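Cellulosomal scaffoldin anchoring protein C (Acetivibrio cellulolyticus, PDB 4UYP) binds the dockerin of the adaptor scaffoldin ScaB through its third cohesin, the domain in this chain, and so probably attaches cellulosomes to the bacterial cell surface. Local coordinates at residues C[7-10]-C[16-19]; C[38-41]-C[46-49]; C[71-76]-C[94-99]. All blocks are in the same frame, centred on the assembly; numbering follows the deposited sequence. Where two conformers were deposited one is given.

Interaction 1. Residues C[7-10]-C[16-19]; sequences GSTS and VVSV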
loop_
_atom_site.group_PDB
_atom_site.type_symbol
_atom_site.label_atom_id
_atom_site.label_comp_id
_atom_site.label_asym_id
_atom_site.label_seq_id
_atom_site.Cartn_x
_atom_site.Cartn_y
_atom_site.Cartn_z
ATOM N N GLY C 7 -3.594 9.632 -13.079
ATOM C CA GLY C 7 -4.725 9.943 -13.955
ATOM C C GLY C 7 -5.782 8.839 -13.907
ATOM O O GLY C 7 -5.482 7.669 -13.612
ATOM N N SER C 8 -6.993 9.236 -14.151
ATOM C CA SER C 8 -8.074 8.291 -14.286
ATOM C C SER C 8 -8.335 8.012 -15.773
ATOM O O SER C 8 -8.003 8.783 -16.697
ATOM C CB SER C 8 -9.348 8.937 -13.741
ATOM O OG SER C 8 -9.179 9.039 -12.260
ATOM N N THR C 9 -8.914 6.824 -16.015
ATOM C CA THR C 9 -9.261 6.417 -17.345
ATOM C C THR C 9 -10.348 5.403 -17.356
ATOM O O THR C 9 -10.939 5.135 -16.311
ATOM C CB THR C 9 -7.948 5.903 -18.047
ATOM O OG1 THR C 9 -8.141 5.770 -19.420
ATOM C CG2 THR C 9 -7.417 4.587 -17.518
ATOM N N SER C 10 -10.655 4.859 -18.517
ATOM C CA SER C 10 -11.733 3.898 -18.661
ATOM C C SER C 10 -11.415 2.968 -19.803
ATOM O O SER C 10 -10.685 3.299 -20.720
ATOM C CB SER C 10 -13.062 4.618 -18.857
ATOM O OG SER C 10 -13.025 5.401 -20.017
ATOM N N VAL C 16 -6.369 -3.051 -22.532
ATOM C CA VAL C 16 -5.227 -2.393 -21.858
ATOM C C VAL C 16 -5.536 -0.885 -21.827
ATOM O O VAL C 16 -5.840 -0.294 -22.857
ATOM C CB VAL C 16 -3.897 -2.653 -22.529
ATOM C CG1 VAL C 16 -2.799 -1.787 -21.839
ATOM C CG2 VAL C 16 -3.522 -4.127 -22.403
ATOM N N VAL C 17 -5.533 -0.311 -20.621
ATOM C CA VAL C 17 -5.745 1.133 -20.394
ATOM C C VAL C 17 -4.438 1.754 -19.891
ATOM O O VAL C 17 -3.546 1.017 -19.408
ATOM C CB VAL C 17 -6.885 1.415 -19.415
ATOM C CG1 VAL C 17 -8.187 0.777 -19.945
ATOM C CG2 VAL C 17 -6.641 0.850 -18.024
ATOM N N SER C 18 -4.288 3.069 -20.014
ATOM C CA SER C 18 -3.080 3.663 -19.562
ATOM C C SER C 18 -3.385 4.749 -18.506
ATOM O O SER C 18 -4.331 5.587 -18.672
ATOM C CB SER C 18 -2.317 4.235 -20.730
ATOM O OG SER C 18 -2.094 3.291 -21.731
ATOM N N VAL C 19 -2.576 4.680 -17.456
ATOM C CA VAL C 19 -2.711 5.564 -16.306
ATOM C C VAL C 19 -1.404 6.396 -16.234
ATOM O O VAL C 19 -0.389 5.883 -15.763
ATOM C CB VAL C 19 -2.925 4.662 -15.040
ATOM C CG1 VAL C 19 -2.838 5.505 -13.753
ATOM C CG2 VAL C 19 -4.306 3.995 -15.087
HETATM O O HOH W 1 -6.561 4.421 -21.269
#
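Thr9 sends its methyl group into the side of residues 16-19. Thr9 CG2 packs 3.7 Å from Val17 CB and 4.0 Å from Val19 CG2, and it also lies 3.4 Å from Ser18 O. The methyl therefore touches three consecutive residues. The side chains of Thr9 and Val17 meet at a slant. On either side of Thr9, backbone oxygens meet valine methyls: Gly7 O is 3.4 Å from Val19 CG1, and Ser10 O is 3.6 Å from Val17 CG1. Gly7 O is buried here and has no polar partner in the model. This part is close-packed, methyls lying against methyls and backbone oxygens.

The hydroxyl side of Thr9 is looser. With OG1 anti to the backbone N (chi1 -167°), the hydroxyl is held away from the valines and reaches a water. That water lies 2.8 Å from Thr9 OG1 and accepts a bond from Ser18 N at 2.9 Å. It links the two segments, which share no direct hydrogen bond.

The segments belong to the beta hairpin of strands 3-11 and 16-24 in the cohesin domain. Asp5 and Ile6, calcium ligands in a structure of this protein though no calcium is bound to this chain here, come just before Gly7. Strand 133-141 flanks Thr9, with Ile139 packing on Thr9, Val17 and Val19. Strand 91-100 pairs with the other edge of strand 16-24.

Interaction 2. Residues C[38-41]-C[46-49]; sequences TNFD and TVAS
Phe40 reaches Val47 and Thr46 with the far end of its ring. Phe40 CE1 and CZ are both 3.8 Å from Val47 CG2, so a single methyl branch spans one ring bond. Phe40 CE2 approaches the backbone instead, 4.0 Å from Thr46 CA. The Phe40 and Val47 side chains cross at about a right angle. Phe40 CG sits between its backbone N and carbonyl carbon (chi1 54°), which swings the ring toward residues 46-49. In Val47, CG1 is anti to the backbone N (chi1 178°), while CG2 lies beside that N and meets the ring. No hydrogen bond joins the two segments.

Strand 33-39 ends just before Phe40, and strand 45-52 begins just before Thr46. The two belong to opposite layers of the cohesin beta sandwich, and the ring fills the interior between them near the turn that connects them.

The next shell fixes both partners. Phe98 meets the Phe40 ring edge-to-face and also packs on Val47, while Gly71 bonds to the Phe40 backbone. Asn68 touches the Phe40 ring, and its OD1 accepts a hydrogen bond from Val47 N. Further along strand 45-52, Ala48 and Ser49 form a classic beta bulge opposite Asn97. In residues 38-41, after Phe40, Asp41 makes a salt bridge with Lys44.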
loop_
_atom_site.group_PDB
_atom_site.type_symbol
_atom_site.label_atom_id
_atom_site.label_comp_id
_atom_site.label_asym_id
_atom_site.label_seq_id
_atom_site.Cartn_x
_atom_site.Cartn_y
_atom_site.Cartn_z
ATOM N N THR C 38 2.322 2.522 -6.457
ATOM C CA THR C 38 0.829 2.474 -6.607
ATOM C C THR C 38 0.376 1.094 -6.238
ATOM O O THR C 38 0.966 0.088 -6.648
ATOM C CB THR C 38 0.351 2.655 -8.094
ATOM O OG1 THR C 38 0.895 1.654 -8.926
ATOM C CG2 THR C 38 0.795 4.077 -8.613
ATOM N N ASN C 39 -0.756 0.984 -5.502
ATOM C CA ASN C 39 -1.443 -0.306 -5.388
ATOM C C ASN C 39 -2.720 -0.359 -6.243
ATOM O O ASN C 39 -3.270 0.656 -6.610
ATOM C CB ASN C 39 -1.836 -0.522 -3.884
ATOM C CG ASN C 39 -0.561 -0.746 -3.009
ATOM O OD1 ASN C 39 -0.135 0.232 -2.328
ATOM N ND2 ASN C 39 0.022 -1.898 -3.064
ATOM N N PHE C 40 -3.065 -1.606 -6.393
ATOM C CA PHE C 40 -4.295 -1.933 -7.164
ATOM C C PHE C 40 -4.738 -3.327 -6.756
ATOM O O PHE C 40 -3.976 -4.145 -6.236
ATOM C CB PHE C 40 -4.009 -1.925 -8.695
ATOM C CG PHE C 40 -2.846 -2.838 -9.117
ATOM C CD1 PHE C 40 -1.487 -2.296 -9.105
ATOM C CD2 PHE C 40 -3.022 -4.222 -9.526
ATOM C CE1 PHE C 40 -0.418 -3.119 -9.522
ATOM C CE2 PHE C 40 -1.945 -5.004 -9.929
ATOM C CZ PHE C 40 -0.623 -4.448 -9.916
ATOM N N ASP C 41 -6.047 -3.600 -6.979
ATOM C CA ASP C 41 -6.568 -4.928 -6.780
ATOM C C ASP C 41 -6.216 -5.897 -7.823
ATOM O O ASP C 41 -6.597 -5.661 -8.985
ATOM C CB ASP C 41 -8.143 -4.847 -6.589
ATOM C CG ASP C 41 -8.736 -6.227 -6.379
ATOM O OD1 ASP C 41 -8.252 -7.268 -6.812
ATOM O OD2 ASP C 41 -9.979 -6.152 -6.018
ATOM N N THR C 46 -4.040 -5.846 -13.834
ATOM C CA THR C 46 -2.651 -6.280 -13.666
ATOM C C THR C 46 -1.790 -5.347 -14.553
ATOM O O THR C 46 -2.252 -4.752 -15.557
ATOM C CB THR C 46 -2.369 -7.720 -14.077
ATOM O OG1 THR C 46 -2.926 -7.990 -15.394
ATOM C CG2 THR C 46 -2.878 -8.619 -13.003
ATOM N N VAL C 47 -0.518 -5.198 -14.218
ATOM C CA VAL C 47 0.357 -4.333 -15.030
ATOM C C VAL C 47 0.896 -5.078 -16.255
ATOM O O VAL C 47 1.501 -6.162 -16.126
ATOM C CB VAL C 47 1.553 -3.829 -14.203
ATOM C CG1 VAL C 47 2.514 -2.962 -15.047
ATOM C CG2 VAL C 47 1.070 -3.009 -13.003
ATOM N N ALA C 48 0.629 -4.557 -17.435
ATOM C CA ALA C 48 1.195 -5.067 -18.683
ATOM C C ALA C 48 2.589 -4.513 -18.899
ATOM O O ALA C 48 3.517 -5.232 -19.375
ATOM C CB ALA C 48 0.284 -4.725 -19.885
ATOM N N SER C 49 2.788 -3.222 -18.592
ATOM C CA SER C 49 4.109 -2.583 -18.799
ATOM C C SER C 49 4.064 -1.219 -18.130
ATOM O O SER C 49 2.966 -0.663 -17.820
ATOM C CB SER C 49 4.467 -2.345 -20.258
ATOM O OG SER C 49 3.438 -1.617 -20.938
#

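Interaction 3. Residues C[71-76]-C[94-99]; sequences GFASMT and ATINFK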
loop_
_atom_site.group_PDB
_atom_site.type_symbol
_atom_site.label_atom_id
_atom_site.label_comp_id
_atom_site.label_asym_id
_atom_site.label_seq_id
_atom_site.Cartn_x
_atom_site.Cartn_y
_atom_site.Cartn_z
ATOM N N GLY C 71 -0.263 -6.918 -6.118
ATOM C CA GLY C 71 -1.013 -5.647 -6.352
ATOM C C GLY C 71 -0.241 -4.334 -6.117
ATOM O O GLY C 71 -0.740 -3.380 -5.568
ATOM N N PHE C 72 1.061 -4.351 -6.604
ATOM C CA PHE C 72 1.702 -3.012 -6.561
ATOM C C PHE C 72 2.659 -2.882 -7.756
ATOM O O PHE C 72 3.109 -3.809 -8.366
ATOM C CB PHE C 72 2.472 -2.724 -5.237
ATOM C CG PHE C 72 3.654 -3.658 -5.024
ATOM C CD1 PHE C 72 4.969 -3.344 -5.522
ATOM C CD2 PHE C 72 3.549 -4.850 -4.285
ATOM C CE1 PHE C 72 6.038 -4.234 -5.284
ATOM C CE2 PHE C 72 4.657 -5.688 -4.045
ATOM C CZ PHE C 72 5.917 -5.426 -4.580
ATOM N N ALA C 73 2.892 -1.609 -8.016
ATOM C CA ALA C 73 3.873 -1.148 -9.021
ATOM C C ALA C 73 4.692 -0.068 -8.384
ATOM O O ALA C 73 4.165 0.879 -7.830
ATOM C CB ALA C 73 3.192 -0.625 -10.280
ATOM N N SER C 74 6.009 -0.159 -8.589
ATOM C CA SER C 74 6.992 0.781 -7.959
ATOM C C SER C 74 7.898 1.338 -9.024
ATOM O O SER C 74 8.294 0.629 -9.942
ATOM C CB SER C 74 7.911 0.108 -6.945
ATOM O OG SER C 74 7.132 -0.524 -5.902
ATOM N N MET C 75 8.217 2.591 -8.862
ATOM C CA MET C 75 9.095 3.350 -9.793
ATOM C C MET C 75 10.135 4.086 -8.934
ATOM O O MET C 75 9.735 4.694 -7.931
ATOM C CB MET C 75 8.226 4.350 -10.620
ATOM C CG MET C 75 7.454 3.623 -11.761
ATOM S SD MET C 75 5.696 4.118 -11.756
ATOM C CE MET C 75 4.985 3.250 -10.319
ATOM N N THR C 76 11.379 4.104 -9.381
ATOM C CA THR C 76 12.370 5.009 -8.723
ATOM C C THR C 76 13.057 5.861 -9.744
ATOM O O THR C 76 13.268 5.479 -10.903
ATOM C CB THR C 76 13.478 4.291 -7.925
ATOM O OG1 THR C 76 14.206 3.349 -8.751
ATOM C CG2 THR C 76 12.810 3.484 -6.785
ATOM N N ALA C 94 5.690 8.878 -15.581
ATOM C CA ALA C 94 5.602 7.492 -16.084
ATOM C C ALA C 94 4.186 7.239 -16.382
ATOM O O ALA C 94 3.279 7.936 -15.875
ATOM C CB ALA C 94 6.165 6.488 -15.051
ATOM N N THR C 95 3.917 6.196 -17.171
ATOM C CA THR C 95 2.555 5.744 -17.460
ATOM C C THR C 95 2.494 4.258 -17.205
ATOM O O THR C 95 3.358 3.516 -17.676
ATOM C CB THR C 95 2.191 6.046 -18.889
ATOM O OG1 THR C 95 2.297 7.476 -19.108
ATOM C CG2 THR C 95 0.725 5.642 -19.220
ATOM N N ILE C 96 1.482 3.842 -16.474
ATOM C CA ILE C 96 1.316 2.392 -16.191
ATOM C C ILE C 96 0.258 1.846 -17.169
ATOM O O ILE C 96 -0.851 2.456 -17.218
ATOM C CB ILE C 96 0.873 2.116 -14.781
ATOM C CG1 ILE C 96 1.916 2.699 -13.810
ATOM C CG2 ILE C 96 0.740 0.598 -14.532
ATOM C CD1 ILE C 96 1.359 2.725 -12.403
ATOM N N ASN C 97 0.584 0.854 -17.988
ATOM C CA ASN C 97 -0.436 0.209 -18.828
ATOM C C ASN C 97 -1.012 -0.982 -18.138
ATOM O O ASN C 97 -0.265 -1.929 -17.865
ATOM C CB ASN C 97 0.239 -0.146 -20.130
ATOM C CG ASN C 97 0.914 1.079 -20.775
ATOM O OD1 ASN C 97 0.232 2.078 -21.021
ATOM N ND2 ASN C 97 2.199 0.967 -21.057
ATOM N N PHE C 98 -2.284 -0.880 -17.794
ATOM C CA PHE C 98 -2.951 -1.927 -16.998
ATOM C C PHE C 98 -3.884 -2.787 -17.873
ATOM O O PHE C 98 -4.649 -2.241 -18.695
ATOM C CB PHE C 98 -3.893 -1.308 -15.974
ATOM C CG PHE C 98 -3.219 -0.751 -14.729
ATOM C CD1 PHE C 98 -2.769 -1.635 -13.765
ATOM C CD2 PHE C 98 -3.018 0.582 -14.551
ATOM C CE1 PHE C 98 -2.214 -1.173 -12.561
ATOM C CE2 PHE C 98 -2.447 1.065 -13.304
ATOM C CZ PHE C 98 -2.072 0.179 -12.361
ATOM N N LYS C 99 -3.742 -4.084 -17.777
ATOM C CA LYS C 99 -4.746 -5.011 -18.355
ATOM C C LYS C 99 -5.943 -5.139 -17.413
ATOM O O LYS C 99 -5.802 -5.536 -16.267
ATOM C CB LYS C 99 -4.024 -6.420 -18.530
ATOM C CG LYS C 99 -4.997 -7.573 -18.753
ATOM C CD LYS C 99 -5.582 -7.421 -20.095
ATOM C CE LYS C 99 -6.383 -8.723 -20.467
ATOM N NZ LYS C 99 -7.336 -9.107 -19.480
#
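The end of Ile96 fits a notch made by Ala73 and Met75. Ile96 CD1 lies 4.4 Å from Ala73 CB and 4.2 Å from Met75 CE. Ala73 CB and Met75 CE are 4.3 Å apart, so the three carbons form a nearly even triangle. Ile96 is the bump; the short side chain of Ala73 and the methyl end of Met75 border the hollow.

A second fit runs the other way. Met75 is the long bump here, and Ala94 is the low spot that receives it. Met75 SD passes 4.1 Å from Ala94 CB. The methionine chain bends at chi2 (132°) and chi3 (-74°), which carries CE back toward Ile96 after the sulfur has passed over the alanine. Met75 was deposited in two conformers, and both fits, as far as they involve Met75, are those of one conformer.

The two strands lie in facing layers of the cohesin jelly-roll sandwich. Their axes come within 9.9 Å and run close to antiparallel, at 157° between their directions. No hydrogen bond links them, and only side chains meet between them. Ala73 and Met75 point inward from one layer, Ala94 and Ile96 from the other.

Alternation gives strand 72-78 a second face. Phe72 and Ser74 point away from the core. Leu26 of the ScaB dockerin chain accepts a hydrogen bond from Ser74 OG through its backbone O and packs on Phe72. Within strand 91-100, Ile96 CG2 lies 3.4 Å above one face of the Phe98 ring, offset toward its rim. Val47 and Thr38 close around Ile96.

Along the chain the three contacts come in series, all within the cohesin domain. Interactions 2 and 3 are close, with centres about 5 Å apart. Interaction 1 lies about 11 Å from the centre of each. Strand 91-100 ties the set together. It pairs with strand 16-24 of interaction 1 on one side and with strand 45-52 of interaction 2 on the other. Strands 33-39 and 72-78 are likewise neighbours in the opposite layer. Interactions 2 and 3 therefore span the sandwich interior, while interaction 1 joins two strands of a hairpin. The layer with strand 72-78 meets the ScaB dockerin on its outer face, directly behind the core of interaction 3.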